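Amino acid ABC transporter, binding protein (Thermus thermophilus, PDB 3VV5) binds (S)-2-aminoethyl-L-cysteine (L-thialysine) as the periplasmic solute-binding component of an amino acid ABC transporter. Local coordinates at residues D114-H119 / D230-A235; D177-R182 / E203-V208; G243-I248 / E255-K260. All blocks are in the same frame, centred on the assembly; numbering follows the deposited sequence.

Contact 1: D114-H119 / D230-A235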
loop_
_atom_site.group_PDB
_atom_site.type_symbol
_atom_site.label_atom_id
_atom_site.label_comp_id
_atom_site.label_asym_id
_atom_site.label_seq_id
_atom_site.Cartn_x
_atom_site.Cartn_y
_atom_site.Cartn_z
ATOM N N ASP A 114 -6.764 14.376 0.691
ATOM C CA ASP A 114 -5.501 15.118 0.659
ATOM C C ASP A 114 -4.341 14.177 1.011
ATOM O O ASP A 114 -4.333 13.583 2.089
ATOM C CB ASP A 114 -5.523 16.302 1.629
ATOM C CG ASP A 114 -6.260 17.511 1.071
ATOM O OD1 ASP A 114 -6.113 17.813 -0.139
ATOM O OD2 ASP A 114 -6.986 18.153 1.849
ATOM N N PHE A 115 -3.382 14.039 0.096
ATOM C CA PHE A 115 -2.207 13.172 0.318
ATOM C C PHE A 115 -1.082 13.964 0.962
ATOM O O PHE A 115 -0.877 15.138 0.617
ATOM C CB PHE A 115 -1.666 12.617 -0.999
ATOM C CG PHE A 115 -2.459 11.464 -1.562
ATOM C CD1 PHE A 115 -3.059 11.581 -2.814
ATOM C CD2 PHE A 115 -2.577 10.250 -0.852
ATOM C CE1 PHE A 115 -3.791 10.524 -3.360
ATOM C CE2 PHE A 115 -3.283 9.205 -1.390
ATOM C CZ PHE A 115 -3.900 9.345 -2.644
ATOM N N THR A 116 -0.345 13.316 1.875
ATOM C CA THR A 116 0.897 13.857 2.398
ATOM C C THR A 116 1.976 13.758 1.292
ATOM O O THR A 116 1.754 13.136 0.224
ATOM C CB THR A 116 1.376 13.037 3.624
ATOM O OG1 THR A 116 1.616 11.676 3.209
ATOM C CG2 THR A 116 0.306 13.035 4.702
ATOM N N ASN A 117 3.132 14.364 1.534
ATOM C CA ASN A 117 4.341 13.954 0.809
ATOM C C ASN A 117 4.487 12.407 0.877
ATOM O O ASN A 117 4.128 11.794 1.900
ATOM C CB ASN A 117 5.567 14.612 1.450
ATOM C CG ASN A 117 5.625 16.110 1.205
ATOM O OD1 ASN A 117 5.213 16.597 0.142
ATOM N ND2 ASN A 117 6.123 16.856 2.199
ATOM N N PRO A 118 5.027 11.765 -0.189
ATOM C CA PRO A 118 5.037 10.294 -0.193
ATOM C C PRO A 118 5.959 9.685 0.875
ATOM O O PRO A 118 7.019 10.231 1.151
ATOM C CB PRO A 118 5.552 9.953 -1.599
ATOM C CG PRO A 118 6.353 11.167 -2.017
ATOM C CD PRO A 118 5.612 12.331 -1.419
ATOM N N HIS A 119 5.543 8.577 1.483
ATOM C CA HIS A 119 6.395 7.887 2.456
ATOM C C HIS A 119 7.185 6.730 1.845
ATOM O O HIS A 119 8.018 6.128 2.528
ATOM C CB HIS A 119 5.618 7.443 3.708
ATOM C CG HIS A 119 4.503 6.476 3.440
ATOM N ND1 HIS A 119 3.279 6.871 2.935
ATOM C CD2 HIS A 119 4.410 5.139 3.649
ATOM C CE1 HIS A 119 2.488 5.822 2.836
ATOM N NE2 HIS A 119 3.140 4.761 3.279
ATOM N N ASP A 230 -0.659 19.069 7.599
ATOM C CA ASP A 230 0.589 19.731 7.996
ATOM C C ASP A 230 1.328 18.914 9.066
ATOM O O ASP A 230 2.534 18.672 8.935
ATOM C CB ASP A 230 0.354 21.178 8.471
ATOM C CG ASP A 230 1.669 21.926 8.790
ATOM O OD1 ASP A 230 2.700 21.696 8.108
ATOM O OD2 ASP A 230 1.671 22.749 9.744
ATOM N N ALA A 231 0.617 18.474 10.105
ATOM C CA ALA A 231 1.261 17.695 11.184
ATOM C C ALA A 231 1.869 16.387 10.690
ATOM O O ALA A 231 2.977 16.026 11.090
ATOM C CB ALA A 231 0.290 17.424 12.334
ATOM N N LEU A 232 1.163 15.674 9.805
ATOM C CA LEU A 232 1.707 14.419 9.300
ATOM C C LEU A 232 2.913 14.673 8.407
ATOM O O LEU A 232 3.918 13.954 8.500
ATOM C CB LEU A 232 0.635 13.568 8.578
ATOM C CG LEU A 232 -0.535 13.108 9.461
ATOM C CD1 LEU A 232 -1.632 12.456 8.573
ATOM C CD2 LEU A 232 -0.081 12.105 10.503
ATOM N N ASN A 233 2.835 15.691 7.563
ATOM C CA ASN A 233 3.981 16.065 6.727
ATOM C C ASN A 233 5.201 16.429 7.561
ATOM O O ASN A 233 6.339 16.061 7.227
ATOM C CB ASN A 233 3.609 17.229 5.789
ATOM C CG ASN A 233 2.937 16.750 4.515
ATOM O OD1 ASN A 233 3.251 15.674 3.996
ATOM N ND2 ASN A 233 2.017 17.539 4.012
ATOM N N ARG A 234 4.964 17.186 8.629
ATOM C CA ARG A 234 6.046 17.617 9.499
ATOM C C ARG A 234 6.749 16.409 10.149
ATOM O O ARG A 234 7.972 16.281 10.078
ATOM C CB ARG A 234 5.554 18.598 10.565
ATOM C CG ARG A 234 6.660 18.929 11.610
ATOM C CD ARG A 234 6.234 19.907 12.706
ATOM N NE ARG A 234 5.219 19.345 13.613
ATOM C CZ ARG A 234 3.918 19.639 13.568
ATOM N NH1 ARG A 234 3.075 19.102 14.454
ATOM N NH2 ARG A 234 3.448 20.473 12.642
ATOM N N ALA A 235 5.972 15.511 10.754
ATOM C CA ALA A 235 6.519 14.317 11.379
ATOM C C ALA A 235 7.262 13.416 10.381
ATOM O O ALA A 235 8.313 12.896 10.709
ATOM C CB ALA A 235 5.418 13.530 12.147
HETATM O O HOH W 1 0.996 17.198 1.333
HETATM O O HOH W 2 6.918 15.539 4.550
#

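Contact 2: D177-R182 / E203-V208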
loop_
_atom_site.group_PDB
_atom_site.type_symbol
_atom_site.label_atom_id
_atom_site.label_comp_id
_atom_site.label_asym_id
_atom_site.label_seq_id
_atom_site.Cartn_x
_atom_site.Cartn_y
_atom_site.Cartn_z
ATOM N N ASP A 177 -4.232 -17.795 -6.662
ATOM C CA ASP A 177 -4.792 -18.224 -7.959
ATOM C C ASP A 177 -3.761 -18.329 -9.081
ATOM O O ASP A 177 -3.900 -19.151 -9.991
ATOM C CB ASP A 177 -5.989 -17.372 -8.364
ATOM C CG ASP A 177 -7.297 -17.947 -7.856
ATOM O OD1 ASP A 177 -7.248 -18.955 -7.119
ATOM O OD2 ASP A 177 -8.369 -17.411 -8.199
ATOM N N LEU A 178 -2.714 -17.510 -9.001
ATOM C CA LEU A 178 -1.558 -17.646 -9.893
ATOM C C LEU A 178 -0.837 -18.975 -9.642
ATOM O O LEU A 178 -0.477 -19.689 -10.584
ATOM C CB LEU A 178 -0.592 -16.467 -9.733
ATOM C CG LEU A 178 0.743 -16.530 -10.482
ATOM C CD1 LEU A 178 0.515 -16.399 -11.991
ATOM C CD2 LEU A 178 1.711 -15.472 -9.953
ATOM N N LEU A 179 -0.655 -19.322 -8.374
ATOM C CA LEU A 179 0.023 -20.565 -8.020
ATOM C C LEU A 179 -0.833 -21.763 -8.432
ATOM O O LEU A 179 -0.318 -22.810 -8.821
ATOM C CB LEU A 179 0.348 -20.595 -6.515
ATOM C CG LEU A 179 1.431 -19.654 -5.961
ATOM C CD1 LEU A 179 1.419 -19.635 -4.420
ATOM C CD2 LEU A 179 2.799 -20.026 -6.479
ATOM N N ALA A 180 -2.144 -21.569 -8.385
ATOM C CA ALA A 180 -3.114 -22.598 -8.709
ATOM C C ALA A 180 -3.274 -22.782 -10.224
ATOM O O ALA A 180 -3.800 -23.803 -10.671
ATOM C CB ALA A 180 -4.441 -22.272 -8.073
ATOM N N GLY A 181 -2.826 -21.793 -10.998
ATOM C CA GLY A 181 -2.924 -21.834 -12.450
ATOM C C GLY A 181 -4.262 -21.341 -12.954
ATOM O O GLY A 181 -4.604 -21.557 -14.119
ATOM N N ARG A 182 -5.019 -20.665 -12.087
ATOM C CA ARG A 182 -6.328 -20.133 -12.470
ATOM C C ARG A 182 -6.239 -18.728 -13.079
ATOM O O ARG A 182 -7.188 -18.234 -13.700
ATOM C CB ARG A 182 -7.314 -20.214 -11.302
ATOM C CG ARG A 182 -7.136 -21.499 -10.472
ATOM C CD ARG A 182 -8.428 -22.275 -10.269
ATOM N NE ARG A 182 -9.324 -21.638 -9.301
ATOM C CZ ARG A 182 -9.388 -21.946 -8.005
ATOM N NH1 ARG A 182 -8.601 -22.891 -7.483
ATOM N NH2 ARG A 182 -10.250 -21.300 -7.226
ATOM N N GLU A 203 11.127 -19.004 -5.673
ATOM C CA GLU A 203 12.187 -18.632 -6.623
ATOM C C GLU A 203 12.203 -19.508 -7.880
ATOM O O GLU A 203 12.471 -19.015 -8.987
ATOM C CB GLU A 203 13.559 -18.688 -5.950
ATOM C CG GLU A 203 13.766 -17.700 -4.798
ATOM C CD GLU A 203 13.198 -18.171 -3.457
ATOM O OE1 GLU A 203 12.581 -19.256 -3.389
ATOM O OE2 GLU A 203 13.379 -17.443 -2.454
ATOM N N ASN A 204 11.889 -20.791 -7.708
ATOM C CA ASN A 204 11.859 -21.752 -8.807
ATOM C C ASN A 204 10.489 -21.980 -9.422
ATOM O O ASN A 204 10.357 -22.819 -10.302
ATOM C CB ASN A 204 12.438 -23.088 -8.348
ATOM C CG ASN A 204 13.887 -22.983 -7.984
ATOM O OD1 ASN A 204 14.663 -22.314 -8.672
ATOM N ND2 ASN A 204 14.271 -23.630 -6.883
ATOM N N THR A 205 9.478 -21.228 -8.987
ATOM C CA THR A 205 8.134 -21.393 -9.541
ATOM C C THR A 205 7.547 -20.105 -10.152
ATOM O O THR A 205 6.786 -20.178 -11.112
ATOM C CB THR A 205 7.144 -22.124 -8.555
ATOM O OG1 THR A 205 6.188 -21.213 -8.018
ATOM C CG2 THR A 205 7.881 -22.805 -7.416
ATOM N N LEU A 206 7.935 -18.939 -9.623
ATOM C CA LEU A 206 7.474 -17.656 -10.166
ATOM C C LEU A 206 8.629 -16.803 -10.709
ATOM O O LEU A 206 9.794 -16.997 -10.348
ATOM C CB LEU A 206 6.692 -16.859 -9.104
ATOM C CG LEU A 206 5.429 -17.480 -8.498
ATOM C CD1 LEU A 206 4.733 -16.500 -7.551
ATOM C CD2 LEU A 206 4.462 -17.965 -9.568
ATOM N N GLN A 207 8.295 -15.855 -11.574
ATOM C CA GLN A 207 9.283 -14.959 -12.143
ATOM C C GLN A 207 8.657 -13.579 -12.126
ATOM O O GLN A 207 7.477 -13.434 -12.424
ATOM C CB GLN A 207 9.652 -15.388 -13.578
ATOM C CG GLN A 207 8.967 -14.584 -14.672
ATOM C CD GLN A 207 8.805 -15.328 -16.001
ATOM O OE1 GLN A 207 9.685 -16.100 -16.426
ATOM N NE2 GLN A 207 7.666 -15.090 -16.667
ATOM N N VAL A 208 9.443 -12.571 -11.779
ATOM C CA VAL A 208 8.957 -11.186 -11.823
ATOM C C VAL A 208 9.292 -10.628 -13.201
ATOM O O VAL A 208 10.442 -10.704 -13.652
ATOM C CB VAL A 208 9.572 -10.339 -10.676
ATOM C CG1 VAL A 208 9.046 -8.901 -10.695
ATOM C CG2 VAL A 208 9.291 -11.004 -9.316
#

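Contact 3: G243-I248 / E255-K260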
loop_
_atom_site.group_PDB
_atom_site.type_symbol
_atom_site.label_atom_id
_atom_site.label_comp_id
_atom_site.label_asym_id
_atom_site.label_seq_id
_atom_site.Cartn_x
_atom_site.Cartn_y
_atom_site.Cartn_z
ATOM N N GLY A 243 16.929 9.878 11.177
ATOM C CA GLY A 243 17.406 8.506 11.076
ATOM C C GLY A 243 16.348 7.434 11.276
ATOM O O GLY A 243 16.587 6.274 10.957
ATOM N N THR A 244 15.192 7.813 11.820
ATOM C CA THR A 244 14.120 6.860 12.084
ATOM C C THR A 244 13.619 6.215 10.795
ATOM O O THR A 244 13.431 4.998 10.727
ATOM C CB THR A 244 12.929 7.519 12.824
ATOM O OG1 THR A 244 13.284 7.728 14.202
ATOM C CG2 THR A 244 11.692 6.628 12.763
ATOM N N TYR A 245 13.393 7.034 9.781
ATOM C CA TYR A 245 12.880 6.486 8.516
ATOM C C TYR A 245 13.845 5.437 7.932
ATOM O O TYR A 245 13.426 4.347 7.526
ATOM C CB TYR A 245 12.622 7.600 7.515
ATOM C CG TYR A 245 12.029 7.059 6.239
ATOM C CD1 TYR A 245 12.842 6.424 5.304
ATOM C CD2 TYR A 245 10.654 7.161 5.976
ATOM C CE1 TYR A 245 12.334 5.895 4.143
ATOM C CE2 TYR A 245 10.122 6.628 4.776
ATOM C CZ TYR A 245 10.981 5.998 3.876
ATOM O OH TYR A 245 10.530 5.445 2.690
ATOM N N ALA A 246 15.134 5.786 7.891
ATOM C CA ALA A 246 16.180 4.886 7.447
ATOM C C ALA A 246 16.177 3.570 8.215
ATOM O O ALA A 246 16.247 2.516 7.593
ATOM C CB ALA A 246 17.569 5.567 7.538
ATOM N N ARG A 247 16.114 3.626 9.554
ATOM C CA ARG A 247 16.115 2.410 10.385
ATOM C C ARG A 247 14.926 1.489 10.065
ATOM O O ARG A 247 15.041 0.252 10.050
ATOM C CB ARG A 247 16.080 2.752 11.896
ATOM C CG ARG A 247 15.895 1.472 12.743
ATOM C CD ARG A 247 15.333 1.622 14.138
ATOM N NE ARG A 247 14.111 2.389 14.294
ATOM C CZ ARG A 247 12.910 1.880 14.579
ATOM N NH1 ARG A 247 12.729 0.557 14.697
ATOM N NH2 ARG A 247 11.880 2.707 14.723
ATOM N N ILE A 248 13.762 2.097 9.857
ATOM C CA ILE A 248 12.556 1.304 9.615
ATOM C C ILE A 248 12.580 0.726 8.203
ATOM O O ILE A 248 12.189 -0.421 8.000
ATOM C CB ILE A 248 11.271 2.127 9.878
ATOM C CG1 ILE A 248 11.140 2.433 11.377
ATOM C CG2 ILE A 248 10.029 1.407 9.323
ATOM C CD1 ILE A 248 9.967 3.422 11.739
ATOM N N GLU A 255 17.138 -1.813 2.527
ATOM C CA GLU A 255 17.474 -0.698 1.659
ATOM C C GLU A 255 16.537 0.471 1.987
ATOM O O GLU A 255 15.544 0.289 2.699
ATOM C CB GLU A 255 17.348 -1.107 0.180
ATOM C CG GLU A 255 15.917 -1.473 -0.271
ATOM C CD GLU A 255 15.849 -1.997 -1.698
ATOM O OE1 GLU A 255 16.023 -3.216 -1.903
ATOM O OE2 GLU A 255 15.609 -1.188 -2.614
ATOM N N ASP A 256 16.861 1.660 1.481
ATOM C CA ASP A 256 16.047 2.838 1.729
ATOM C C ASP A 256 15.090 2.988 0.565
ATOM O O ASP A 256 15.505 3.157 -0.589
ATOM C CB ASP A 256 16.917 4.090 1.914
ATOM C CG ASP A 256 16.164 5.232 2.577
ATOM O OD1 ASP A 256 16.592 5.688 3.673
ATOM O OD2 ASP A 256 15.138 5.664 2.012
ATOM N N VAL A 257 13.802 2.883 0.869
ATOM C CA VAL A 257 12.777 2.894 -0.152
ATOM C C VAL A 257 12.104 4.261 -0.355
ATOM O O VAL A 257 11.059 4.328 -1.004
ATOM C CB VAL A 257 11.714 1.796 0.118
ATOM C CG1 VAL A 257 12.350 0.434 0.039
ATOM C CG2 VAL A 257 10.993 2.020 1.483
ATOM N N ARG A 258 12.695 5.338 0.173
ATOM C CA ARG A 258 12.090 6.693 0.046
ATOM C C ARG A 258 12.068 7.188 -1.396
ATOM O O ARG A 258 12.856 6.738 -2.213
ATOM C CB ARG A 258 12.794 7.728 0.949
ATOM C CG ARG A 258 14.138 8.276 0.426
ATOM C CD ARG A 258 14.817 9.204 1.460
ATOM N NE ARG A 258 15.270 8.483 2.648
ATOM C CZ ARG A 258 15.702 9.055 3.777
ATOM N NH1 ARG A 258 15.739 10.373 3.895
ATOM N NH2 ARG A 258 16.098 8.300 4.791
ATOM N N CYS A 259 11.142 8.088 -1.709
ATOM C CA CYS A 259 11.120 8.701 -3.030
ATOM C C CYS A 259 12.413 9.481 -3.212
ATOM O O CYS A 259 12.834 10.202 -2.303
ATOM C CB CYS A 259 9.889 9.570 -3.211
ATOM S SG CYS A 259 8.424 8.500 -3.355
ATOM N N LYS A 260 13.047 9.262 -4.364
ATOM C CA LYS A 260 14.428 9.685 -4.631
ATOM C C LYS A 260 14.485 10.624 -5.817
ATOM O O LYS A 260 13.803 10.411 -6.823
ATOM C CB LYS A 260 15.330 8.467 -4.901
ATOM C CG LYS A 260 14.806 7.503 -6.006
ATOM C CD LYS A 260 15.522 7.672 -7.364
ATOM C CE LYS A 260 14.542 7.665 -8.540
ATOM N NZ LYS A 260 13.723 6.413 -8.644
#

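Contact 1: D114-H119 / D230-A235
N233 turns its CG anti to its own carbonyl carbon (chi1 -85°), and this swings the amide from the side of the helix toward N117. The side-chain oxygen then meets the backbone of N117. N117 N donates to N233 OD1 at 2.8 Å, in the carbonyl plane and on a lone pair. The N-H...O angle is 150°, so the bond is moderately bent. T116 CB lies 3.3 Å from the same N233 OD1. The N117 and N233 side chains cross at about a right angle, yet their amide planes are only 36° apart. Two waters extend the grip. One accepts from N233 ND2 and donates to F115 O. The other accepts from N117 ND2 and donates to N233 O. Both ends of the N233 amide are therefore engaged, which should fix its flip. Deeper in, T116 CG2 packs on L232 CB at 3.9 Å. T116 OG1 donates to N117 O at 2.8 Å, from above the carbonyl plane. The contact fastens the chain around T116 and N117, which continues from strand 113-115, to helix 226-242. T116 pairs with M219 of strand 206-222. L232 also packs on V221 of that strand and on I69 of helix 61-72.

Contact 2: D177-R182 / E203-V208
T205 meets L179 at the start of the contact, just before strand 206-222. T205 OG1 lies 3.9 Å from L179 CD2, and the two side chains cross at about a right angle. This is a van der Waals contact at the partly exposed border. The T205 backbone pairs with K130. L206 opens the strand and makes the larger part of the contact. Its CB points at the helix. L206 CD2 touches L178 CD2 at 3.7 Å, and these two leucines reach toward each other tip to tip. L179 comes across L206 instead, with L179 CD2 at 4.1 Å from L206 CD2. L178 holds its CG opposite the backbone N (chi1 173°), while L179 has its CG anti to its carbonyl carbon (chi1 -70°). Two neighbouring helix residues thus bring their CD2 methyls to one strand leucine. Helix 171-180 ends here in a Schellman motif at G181, where phi is positive. R182 N bonds to D177 O at 2.8 Å, and G181 N to L178 O at 3.2 Å. The leucine cluster continues into strand 120-129, where L178 and L206 both pack on V127. Further along strand 206-222, Q207 pairs through its backbone with S128.

Contact 3: G243-I248 / E255-K260
A246 and D256 bring the two backbones closest, with their CA atoms 6.1 Å apart. Segment 243-248 is the first part of helix 244-253, with G243 at its N-cap position. Segment 255-260 is the irregular C-terminal tail, which folds back beside this helix. In the tail D256 and R258 form an Asx turn, with R258 N bonded to D256 OD2 at 3.1 Å. The R258 side chain, bent at chi3, closes on the same carboxylate. It grips D256 side-on, NE to OD2 and NH2 to OD1, each at 2.9 Å. D256 OD2 thus accepts two N-H groups, which would probably stabilise its negative charge. Y245 carries most of the contact from the helix. Its CG stands anti to the backbone N (chi1 -177°), which sends the ring toward the tail. D256 OD2 sits at the ring edge, 3.5 Å from Y245 CE1, with ring and carboxylate planes 26° apart. The guanidinium of R258 is turned 72° from the ring. A246 CB adds a looser contact to D256 OD1. Next to R258, C259 is tied to C121 by a disulfide. The Y245 hydroxyl is hydrogen-bonded to H119 O, and Y245 OH touches R258 CA at 3.3 Å.

Contacts 1 and 3 are neighbours, with centres about 15 Å apart. Besides the H119 to Y245 bond, P118 packs on C259 between them. Helix 226-242 of contact 1 leads directly into helix 244-253 of contact 3. Contact 2 lies on the opposite side of the chain's centre from contact 1, about 37 Å away between centres. It is about 30 Å from contact 3, again between centres. Along the chain, both segments of contact 2 fall between those of contact 1, and contact 3 comes last. Strand 206-222 runs from contact 2 toward contact 1, where it pairs with strand 113-115. This is consistent with the two-lobed fold of solute-binding proteins, which hold the ligand between the lobes.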